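Local coordinates for cell wall surface anchor family protein (Streptococcus pneumoniae, PDB 4OQ1) that serves as an ancillary pilin that probably attaches the pneumococcal pilus to the cell wall, at residues A[55-60]-A[105-110]. The protein carries 3 engineered substitutions. Residues are numbered along the deposited sequence; the frame is centred on the assembly and turned at random.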
# COMPACT_ATOMS: atom_id res chain seq x y z
N TRP A 55 1.86 36.93 13.65
CA TRP A 55 2.34 38.26 13.63
C TRP A 55 1.22 39.16 13.98
O TRP A 55 0.17 39.10 13.33
CB TRP A 55 2.79 38.61 12.23
CG TRP A 55 4.04 37.91 11.75
CD1 TRP A 55 5.32 38.42 11.74
CD2 TRP A 55 4.14 36.60 11.26
NE1 TRP A 55 6.20 37.52 11.26
CE2 TRP A 55 5.54 36.37 10.98
CE3 TRP A 55 3.25 35.57 11.09
CZ2 TRP A 55 5.99 35.20 10.44
CZ3 TRP A 55 3.68 34.36 10.56
CH2 TRP A 55 5.06 34.19 10.25
N LYS A 56 1.44 40.08 14.89
CA LYS A 56 0.40 41.06 15.28
C LYS A 56 0.61 42.33 14.48
O LYS A 56 1.72 42.91 14.47
CB LYS A 56 0.52 41.35 16.79
CG LYS A 56 -0.55 42.34 17.35
CD LYS A 56 -0.33 42.69 18.86
CE LYS A 56 -1.51 43.46 19.42
NZ LYS A 56 -1.88 44.69 18.66
N LEU A 57 -0.40 42.69 13.70
CA LEU A 57 -0.28 43.77 12.74
C LEU A 57 -0.45 45.13 13.44
O LEU A 57 -1.12 45.21 14.40
CB LEU A 57 -1.28 43.65 11.56
CG LEU A 57 -1.47 42.37 10.75
CD1 LEU A 57 -2.43 42.49 9.52
CD2 LEU A 57 -0.18 41.90 10.23
N ASP A 58 0.26 46.16 12.94
CA ASP A 58 0.13 47.54 13.42
C ASP A 58 -1.15 48.17 12.94
O ASP A 58 -1.81 47.65 12.09
CB ASP A 58 1.33 48.37 12.95
CG ASP A 58 1.40 48.55 11.42
OD1 ASP A 58 0.42 48.96 10.78
OD2 ASP A 58 2.46 48.31 10.80
N ASP A 59 -1.45 49.35 13.42
CA ASP A 59 -2.70 50.02 13.09
C ASP A 59 -2.88 50.48 11.68
O ASP A 59 -3.97 50.77 11.26
CB ASP A 59 -2.87 51.20 14.00
CG ASP A 59 -2.90 50.80 15.43
OD1 ASP A 59 -3.41 49.68 15.72
OD2 ASP A 59 -2.39 51.60 16.21
N SER A 60 -1.83 50.55 10.90
CA SER A 60 -2.09 50.80 9.47
C SER A 60 -2.88 49.69 8.75
O SER A 60 -3.24 49.85 7.55
CB SER A 60 -0.79 51.02 8.74
OG SER A 60 -0.10 49.80 8.65
N ASN A 105 -6.28 41.50 22.66
CA ASN A 105 -6.92 42.16 21.54
C ASN A 105 -5.87 42.47 20.41
O ASN A 105 -4.73 42.77 20.73
CB ASN A 105 -7.44 43.50 22.00
CG ASN A 105 -8.79 43.37 22.59
OD1 ASN A 105 -9.23 42.27 22.89
ND2 ASN A 105 -9.47 44.46 22.67
N GLY A 106 -6.28 42.39 19.15
CA GLY A 106 -5.36 42.67 18.06
C GLY A 106 -5.76 42.05 16.73
O GLY A 106 -6.73 41.30 16.63
N LEU A 107 -5.02 42.39 15.66
CA LEU A 107 -5.29 41.86 14.35
C LEU A 107 -4.04 41.04 13.99
O LEU A 107 -2.96 41.52 14.08
CB LEU A 107 -5.53 42.98 13.37
CG LEU A 107 -5.70 42.62 11.90
CD1 LEU A 107 -6.88 41.72 11.66
CD2 LEU A 107 -5.79 43.88 11.05
N TYR A 108 -4.25 39.78 13.72
CA TYR A 108 -3.20 38.78 13.74
C TYR A 108 -3.12 38.06 12.38
O TYR A 108 -4.12 37.82 11.78
CB TYR A 108 -3.48 37.83 14.81
CG TYR A 108 -3.36 38.39 16.19
CD1 TYR A 108 -2.16 38.51 16.82
CD2 TYR A 108 -4.54 38.63 16.93
CE1 TYR A 108 -2.07 39.00 18.12
CE2 TYR A 108 -4.49 39.08 18.25
CZ TYR A 108 -3.26 39.28 18.84
OH TYR A 108 -3.21 39.71 20.13
N TYR A 109 -1.90 37.83 11.87
CA TYR A 109 -1.72 37.09 10.66
C TYR A 109 -1.12 35.73 11.01
O TYR A 109 -0.18 35.65 11.84
CB TYR A 109 -0.68 37.85 9.78
CG TYR A 109 -0.22 37.17 8.56
CD1 TYR A 109 -1.13 36.77 7.57
CD2 TYR A 109 1.13 37.06 8.28
CE1 TYR A 109 -0.67 36.13 6.39
CE2 TYR A 109 1.58 36.40 7.16
CZ TYR A 109 0.70 35.99 6.16
OH TYR A 109 1.11 35.43 4.97
N VAL A 110 -1.62 34.68 10.37
CA VAL A 110 -1.14 33.27 10.56
C VAL A 110 -0.69 32.74 9.19
O VAL A 110 -1.31 33.06 8.16
CB VAL A 110 -2.25 32.37 11.09
CG1 VAL A 110 -1.85 30.90 11.22
CG2 VAL A 110 -2.76 32.93 12.40
O HOH W 1 -2.92 44.45 16.15
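Asn105 meets Lys56 through its backbone, its O lying 3.5 Å from Lys56 CE, while its amide group turns away to bond His28 and Asp131. At Gly106 the end of the lysine chain passes CA, with Lys56 NZ 4.1 Å from Gly106 CA. Leu107 O accepts the amide of Leu57 (N to O 2.8 Å) nearly head-on, with a C=O...N angle of 168°. The companion link, from Leu107 N to Leu57 O, is made through a water rather than directly. That water donates to Leu57 O and accepts from both Leu107 N and Lys56 NZ (2.7 Å from NZ to the water), the ammonium group being bent back at chi4 (-54°). Leu107 CD2 also touches Leu57 CD1 (3.9 Å), and the Leu107 side chain touches Tyr63 as well. Tyr108, in a non-hydrogen-bonded pair with Lys56, sets its CE1 against the lysine CB and CG, each 3.7 Å away; its OH bonds Pro104 O, and its ring also meets that of Phe127, on the neighbouring strand 120-129. Tyr109 and Trp55 form the hydrogen-bonded pair, exchanging two nearly straight N-H...O bonds. Their side chains run side by side on the opposite face, Trp55 CE3 resting 3.8 Å from Tyr109 CD2 with the ring planes inclined at 45°, while Leu57 CD2 packs on Tyr109 CB. Helix 66-73 covers this face through Ile69 and Leu73. The pairing joins strands 50-56 and 106-110, antiparallel neighbours inside the mixed beta sheet of the N-terminal domain.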